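Local structure of hemolysin BL lytic component L1 (Bacillus cereus, 7NMQ) at residues P35-S40 and N277-S282; V220-T225 and L269-D274; T123-V128 and Q310-G315. The protein probably acts with the other hemolysin BL components as a ClyA-like, alpha-helical pore-forming toxin that lyses target cells. All blocks are in the same frame, centred on the assembly; numbering follows the deposited sequence.

Contact 1 (P35-S40 and N277-S282); sequences PNVNLS and NQAVLS
Val-37 and Leu-39 close on the single methyl of Ala-279, a compact example of a loop packed on a helical bundle, the contact itself being apolar. The loop 35-40 has no regular structure; it connects helix 10-33 to helix 45-103 and lies against the start of helix 275-325, with an Asx turn at its far end.

The tight part is apolar. Val-37 has CG2 anti to its backbone N, and this methyl lies 3.6 Å from Ala-279 CB. Leu-39 approaches the same atom with its forked end: CD2 is 3.5 Å from Ala-279 CB, and CG and CD1 follow within 4.0 Å. One small residue on the helix thus receives two larger ones from the loop; consistent with so small a side chain, the CA atoms of Val-37 and Ala-279 are 6.1 Å apart. Leu-52 and Ile-55 of helix 45-103 also touch Val-37, whose backbone N and O bond to Gln-59 and His-56.

The loose side is polar and exposed. Asn-38 meets the helix only marginally and instead folds back on its own chain: its OD1 accepts the backbone N of Ser-40 at 3.0 Å, with the donor in the plane of the carbonyl, which makes the Asx turn. A further bond from the Ser-40 hydroxyl is doubtful, because that residue has two conformers. Ser-40 O adds a polar tie to Arg-275 of helix 275-325.

A last touch lies one helical turn on from Ala-279, where Val-37 CG2 rests 3.7 Å from Ser-282 OG.

Contact 2 (V220-T225 and L269-D274); sequences VVTGGT and LSMKAD
Thr-222 meets Ser-270 and Met-271 where the tip of a beta hairpin leans on helix 247-272. The tip is a type I' turn from Thr-222 to Thr-225, with Gly-223 and Gly-224 in its two central positions, both at positive phi.

In Thr-222 the methyl CG2 stands anti to the backbone N, with OG1 beside that N (chi1 -54°). CG2 settles between two helix residues, 3.7 Å from Ser-270 CB and 3.7 Å from Met-271 CG. The threonine and methionine side chains cross obliquely, and the methionine atom touched is CG. Ser-270 turns its CB to the carbonyl of the strand end, 3.5 Å from Thr-222 O.

Thr-225 OG1 and Ser-270 OG lie 3.7 Å apart, bridged by a water. This water accepts from Thr-225 OG1 at 2.7 Å and lies 2.9 Å from Ser-270 OG, which also has a weak bond to Ile-266 O. Its approach to Gly-223 O is too short to be trusted as modelled.

The hairpin is consistent with the beta tongue of ClyA-like toxins, and strand 217-222 falls at the end of a segment predicted to be a transmembrane helix. Farther on, Asp-274 caps helix 275-325 at the N of Asn-277. Thr-225 rests on Ser-282 and Asn-285 of that helix, while Leu-269 packs against helix 173-200.

Contact 3 (T123-V128 and Q310-G315); sequences TNSKEV and QWNTMG
Ser-125 and Trp-311 have the nearest CA atoms, 5.6 Å apart, of two helical segments that run nearly antiparallel. Their N-to-C directions differ by 158° and their axes come within 9.0 Å.

The indole of Trp-311 takes one flank of this interface. Asn-124 sets its CB over one face, 3.8 Å from the centroid of the five-membered ring, in a CH-pi contact. The ND2 of Asn-124 lies over the outer atoms of the six-membered ring, 3.4 Å from Trp-311 CH2, yet the amide is turned 59° from the ring plane and does not stack flat. Val-128 adds a looser touch, CG2 to Trp-311 CD1 at 4.3 Å.

On the other flank the contact is polar. Ser-125 has OG anti to its backbone N (chi1 172°), and the hydroxyl donates to Asn-312 OD1 at 2.6 Å, the donor standing somewhat out of the plane of the amide. Ser-125 CB meanwhile lies 3.9 Å from Trp-311 CB.

Ile-84 and Trp-347, on two further helices, also touch the indole. Such a mixed seam, with an aromatic ring on one side and a serine-asparagine bond on the other, joins antiparallel neighbours in the long helical bundle of this ClyA-like toxin.

From the N terminus, the chain passes first the loop 35-40 of contact 1, then residues 123-128 of contact 3, and then the hairpin 220-225. Contact 2 closes first, when helix 247-272 returns to the hairpin, so its short loop sits within both of the larger ones. Helix 275-325 then closes contact 1 near its start and contact 3 farther along, and these two loops cross. Contacts 1 and 2 are neighbours, with centres about 9 Å apart and Gln-278 NE2 probably bonded to Ser-270 O. The centre of contact 3 lies about 47 Å from that of contact 1, so helix 275-325 runs from the hairpin end of the bundle to its far part.

Contact 1 (P35-S40 and N277-S282)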
# COMPACT_ATOMS: atom_id res chain seq x y z
N PRO A 35 -18.87 12.40 -5.03
CA PRO A 35 -19.12 13.63 -5.79
C PRO A 35 -18.86 14.89 -4.97
O PRO A 35 -18.71 14.82 -3.76
CB PRO A 35 -20.59 13.53 -6.14
CG PRO A 35 -21.16 12.77 -5.00
CD PRO A 35 -20.12 11.72 -4.67
N ASN A 36 -18.77 16.01 -5.69
CA ASN A 36 -18.74 17.35 -5.05
C ASN A 36 -19.90 17.44 -4.07
O ASN A 36 -21.05 17.03 -4.39
CB ASN A 36 -18.72 18.48 -6.06
CG ASN A 36 -17.38 18.74 -6.71
OD1 ASN A 36 -16.44 17.97 -6.55
ND2 ASN A 36 -17.30 19.84 -7.45
N VAL A 37 -19.65 18.00 -2.91
CA VAL A 37 -20.71 18.04 -1.86
C VAL A 37 -21.86 18.90 -2.35
O VAL A 37 -21.67 20.02 -2.85
CB VAL A 37 -20.16 18.53 -0.52
CG1 VAL A 37 -19.67 19.97 -0.54
CG2 VAL A 37 -21.16 18.38 0.59
N ASN A 38 -23.07 18.40 -2.14
CA ASN A 38 -24.30 19.12 -2.51
C ASN A 38 -24.82 19.89 -1.29
O ASN A 38 -25.41 19.31 -0.39
CB ASN A 38 -25.34 18.15 -3.06
CG ASN A 38 -26.62 18.85 -3.49
OD1 ASN A 38 -26.78 20.07 -3.39
ND2 ASN A 38 -27.54 18.06 -3.98
N LEU A 39 -24.63 21.20 -1.32
CA LEU A 39 -25.29 22.13 -0.37
C LEU A 39 -26.09 23.18 -1.13
O LEU A 39 -26.24 24.31 -0.63
CB LEU A 39 -24.24 22.74 0.55
CG LEU A 39 -23.81 21.78 1.65
CD1 LEU A 39 -22.55 22.27 2.30
CD2 LEU A 39 -24.92 21.56 2.68
N SER A 40 -26.59 22.84 -2.30
CA SER A 40 -27.38 23.79 -3.10
C SER A 40 -28.71 24.06 -2.39
O SER A 40 -29.29 23.14 -1.81
CB SER A 40 -27.58 23.28 -4.48
OG SER A 40 -28.42 22.15 -4.46
N ASN A 277 -27.28 17.37 6.65
CA ASN A 277 -26.67 16.28 7.44
C ASN A 277 -25.94 15.34 6.50
O ASN A 277 -24.84 14.83 6.89
CB ASN A 277 -27.71 15.60 8.31
CG ASN A 277 -28.03 16.44 9.53
OD1 ASN A 277 -29.08 17.04 9.65
ND2 ASN A 277 -27.15 16.44 10.50
N GLN A 278 -26.43 15.13 5.30
CA GLN A 278 -25.67 14.32 4.30
C GLN A 278 -24.33 14.99 4.00
O GLN A 278 -23.35 14.29 3.78
CB GLN A 278 -26.47 14.09 3.02
CG GLN A 278 -27.56 13.08 3.21
CD GLN A 278 -28.33 12.77 1.96
OE1 GLN A 278 -28.30 13.51 0.98
NE2 GLN A 278 -29.04 11.67 2.00
N ALA A 279 -24.30 16.31 3.97
CA ALA A 279 -23.06 17.05 3.69
C ALA A 279 -22.11 16.84 4.87
O ALA A 279 -20.93 16.66 4.64
CB ALA A 279 -23.32 18.52 3.48
N VAL A 280 -22.58 16.91 6.09
CA VAL A 280 -21.70 16.66 7.26
C VAL A 280 -21.09 15.26 7.12
O VAL A 280 -19.88 15.08 7.35
CB VAL A 280 -22.46 16.80 8.57
CG1 VAL A 280 -21.63 16.32 9.74
CG2 VAL A 280 -22.91 18.23 8.71
N LEU A 281 -21.91 14.30 6.77
CA LEU A 281 -21.44 12.91 6.64
C LEU A 281 -20.38 12.85 5.55
O LEU A 281 -19.31 12.21 5.74
CB LEU A 281 -22.62 12.00 6.33
CG LEU A 281 -23.48 11.70 7.53
CD1 LEU A 281 -24.79 11.09 7.14
CD2 LEU A 281 -22.80 10.84 8.54
N SER A 282 -20.69 13.37 4.38
CA SER A 282 -19.78 13.16 3.23
C SER A 282 -18.48 13.93 3.48
O SER A 282 -17.42 13.38 3.15
CB SER A 282 -20.44 13.52 1.93
OG SER A 282 -20.72 14.89 1.86

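Contact 2 (V220-T225 and L269-D274)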
# COMPACT_ATOMS: atom_id res chain seq x y z
N VAL A 220 -19.94 1.92 -2.70
CA VAL A 220 -21.38 2.33 -2.72
C VAL A 220 -21.47 3.81 -2.40
O VAL A 220 -20.85 4.23 -1.41
CB VAL A 220 -22.27 1.48 -1.78
CG1 VAL A 220 -23.65 2.08 -1.53
CG2 VAL A 220 -22.41 0.09 -2.35
N VAL A 221 -22.15 4.58 -3.24
CA VAL A 221 -22.36 6.02 -2.96
C VAL A 221 -23.82 6.17 -2.50
O VAL A 221 -24.75 5.82 -3.26
CB VAL A 221 -22.09 6.92 -4.18
CG1 VAL A 221 -22.20 8.40 -3.82
CG2 VAL A 221 -20.72 6.59 -4.79
N THR A 222 -23.98 6.68 -1.30
CA THR A 222 -25.29 6.97 -0.65
C THR A 222 -25.29 8.38 -0.08
O THR A 222 -24.39 8.65 0.68
CB THR A 222 -25.49 6.09 0.58
OG1 THR A 222 -25.32 4.72 0.22
CG2 THR A 222 -26.86 6.27 1.19
N GLY A 223 -26.30 9.21 -0.37
CA GLY A 223 -26.33 10.61 0.11
C GLY A 223 -25.02 11.36 -0.12
O GLY A 223 -24.65 12.20 0.72
N GLY A 224 -24.34 11.14 -1.24
CA GLY A 224 -23.08 11.84 -1.59
C GLY A 224 -21.89 11.32 -0.83
O GLY A 224 -20.76 11.83 -1.05
N THR A 225 -22.02 10.20 -0.11
CA THR A 225 -20.87 9.58 0.60
C THR A 225 -20.52 8.26 -0.08
O THR A 225 -21.36 7.38 -0.21
CB THR A 225 -21.18 9.34 2.07
OG1 THR A 225 -21.46 10.57 2.75
CG2 THR A 225 -20.02 8.70 2.79
N LEU A 269 -26.85 5.90 7.91
CA LEU A 269 -26.86 7.29 8.43
C LEU A 269 -27.17 8.25 7.27
O LEU A 269 -27.91 9.27 7.46
CB LEU A 269 -25.53 7.65 9.07
CG LEU A 269 -25.29 6.96 10.40
CD1 LEU A 269 -23.87 7.21 10.86
CD2 LEU A 269 -26.28 7.45 11.46
N SER A 270 -26.53 8.04 6.13
CA SER A 270 -26.71 8.91 4.94
C SER A 270 -28.14 8.81 4.41
O SER A 270 -28.75 9.85 4.06
CB SER A 270 -25.72 8.52 3.88
OG SER A 270 -24.42 8.95 4.22
N MET A 271 -28.71 7.60 4.32
CA MET A 271 -30.09 7.40 3.79
C MET A 271 -31.10 8.22 4.58
O MET A 271 -32.05 8.76 3.98
CB MET A 271 -30.49 5.92 3.90
CG MET A 271 -29.94 5.14 2.81
SD MET A 271 -30.18 3.39 3.12
CE MET A 271 -29.12 2.70 1.85
N LYS A 272 -30.93 8.25 5.90
CA LYS A 272 -31.94 8.88 6.78
C LYS A 272 -31.70 10.39 6.92
O LYS A 272 -32.63 11.08 7.39
CB LYS A 272 -32.01 8.15 8.11
CG LYS A 272 -31.02 8.55 9.18
CD LYS A 272 -31.19 7.70 10.42
CE LYS A 272 -30.07 7.87 11.42
NZ LYS A 272 -29.97 6.67 12.29
N ALA A 273 -30.57 10.92 6.47
CA ALA A 273 -30.21 12.33 6.71
C ALA A 273 -30.80 13.24 5.64
O ALA A 273 -30.90 12.86 4.47
CB ALA A 273 -28.70 12.42 6.74
N ASP A 274 -31.13 14.47 6.03
CA ASP A 274 -31.48 15.56 5.10
C ASP A 274 -30.21 16.06 4.39
O ASP A 274 -29.14 15.59 4.69
CB ASP A 274 -32.21 16.68 5.84
CG ASP A 274 -31.37 17.52 6.79
OD1 ASP A 274 -30.15 17.26 6.93
OD2 ASP A 274 -31.93 18.49 7.34
O HOH W 1 -24.01 11.53 2.98

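Contact 3 (T123-V128 and Q310-G315)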
# COMPACT_ATOMS: atom_id res chain seq x y z
N THR A 123 21.93 -0.75 -9.18
CA THR A 123 20.92 -0.09 -10.03
C THR A 123 19.57 -0.13 -9.30
O THR A 123 18.88 0.90 -9.24
CB THR A 123 20.77 -0.72 -11.40
OG1 THR A 123 22.00 -0.54 -12.09
CG2 THR A 123 19.65 -0.15 -12.25
N ASN A 124 19.20 -1.29 -8.77
CA ASN A 124 17.91 -1.49 -8.08
C ASN A 124 17.87 -0.61 -6.85
O ASN A 124 16.81 -0.02 -6.59
CB ASN A 124 17.65 -2.95 -7.79
CG ASN A 124 17.44 -3.72 -9.07
OD1 ASN A 124 17.20 -3.16 -10.14
ND2 ASN A 124 17.48 -5.02 -8.93
N SER A 125 18.96 -0.51 -6.11
CA SER A 125 18.99 0.34 -4.91
C SER A 125 18.78 1.80 -5.33
O SER A 125 17.97 2.52 -4.69
CB SER A 125 20.29 0.19 -4.18
OG SER A 125 20.33 1.15 -3.14
N LYS A 126 19.48 2.23 -6.37
CA LYS A 126 19.40 3.64 -6.83
C LYS A 126 17.96 3.95 -7.28
O LYS A 126 17.45 5.08 -7.01
CB LYS A 126 20.39 3.93 -7.96
CG LYS A 126 20.56 5.39 -8.34
CD LYS A 126 21.48 5.58 -9.54
CE LYS A 126 21.45 7.00 -10.07
NZ LYS A 126 22.17 7.92 -9.16
N GLU A 127 17.32 3.02 -7.97
CA GLU A 127 15.95 3.22 -8.49
C GLU A 127 14.99 3.39 -7.31
O GLU A 127 14.07 4.24 -7.42
CB GLU A 127 15.48 2.10 -9.39
CG GLU A 127 16.14 2.12 -10.76
CD GLU A 127 15.41 1.33 -11.84
OE1 GLU A 127 14.17 0.97 -11.68
OE2 GLU A 127 16.06 1.09 -12.88
N VAL A 128 15.17 2.66 -6.22
CA VAL A 128 14.25 2.82 -5.07
C VAL A 128 14.37 4.25 -4.56
O VAL A 128 13.35 4.83 -4.18
CB VAL A 128 14.47 1.83 -3.91
CG1 VAL A 128 13.53 2.12 -2.75
CG2 VAL A 128 14.28 0.43 -4.36
N GLN A 310 17.68 -3.48 2.07
CA GLN A 310 17.92 -4.91 1.74
C GLN A 310 18.80 -4.98 0.50
O GLN A 310 19.74 -5.83 0.49
CB GLN A 310 16.67 -5.72 1.50
CG GLN A 310 15.73 -5.70 2.68
CD GLN A 310 16.31 -6.16 3.99
OE1 GLN A 310 17.18 -7.03 4.08
NE2 GLN A 310 15.75 -5.60 5.06
N TRP A 311 18.57 -4.13 -0.50
CA TRP A 311 19.47 -4.16 -1.69
C TRP A 311 20.88 -3.74 -1.28
O TRP A 311 21.85 -4.33 -1.77
CB TRP A 311 18.95 -3.24 -2.80
CG TRP A 311 17.81 -3.75 -3.61
CD1 TRP A 311 16.61 -3.12 -3.72
CD2 TRP A 311 17.74 -4.94 -4.41
NE1 TRP A 311 15.81 -3.82 -4.57
CE2 TRP A 311 16.48 -4.94 -5.03
CE3 TRP A 311 18.61 -5.98 -4.72
CZ2 TRP A 311 16.06 -5.96 -5.88
CZ3 TRP A 311 18.21 -6.97 -5.59
CH2 TRP A 311 16.95 -6.96 -6.17
N ASN A 312 21.00 -2.73 -0.45
CA ASN A 312 22.34 -2.28 -0.01
C ASN A 312 23.07 -3.38 0.77
O ASN A 312 24.26 -3.59 0.53
CB ASN A 312 22.24 -1.00 0.79
CG ASN A 312 21.80 0.16 -0.08
OD1 ASN A 312 21.91 0.13 -1.30
ND2 ASN A 312 21.35 1.20 0.57
N THR A 313 22.39 -4.08 1.66
CA THR A 313 22.97 -5.20 2.43
C THR A 313 23.41 -6.29 1.46
O THR A 313 24.54 -6.85 1.61
CB THR A 313 22.01 -5.72 3.49
OG1 THR A 313 21.78 -4.60 4.36
CG2 THR A 313 22.58 -6.88 4.25
N MET A 314 22.57 -6.58 0.48
CA MET A 314 22.87 -7.65 -0.48
C MET A 314 24.10 -7.23 -1.30
O MET A 314 24.95 -8.09 -1.57
CB MET A 314 21.65 -7.87 -1.38
CG MET A 314 21.77 -9.04 -2.28
SD MET A 314 20.37 -9.07 -3.38
CE MET A 314 19.05 -9.30 -2.18
N GLY A 315 24.20 -5.98 -1.74
CA GLY A 315 25.37 -5.49 -2.48
C GLY A 315 26.62 -5.67 -1.64
O GLY A 315 27.64 -6.12 -2.18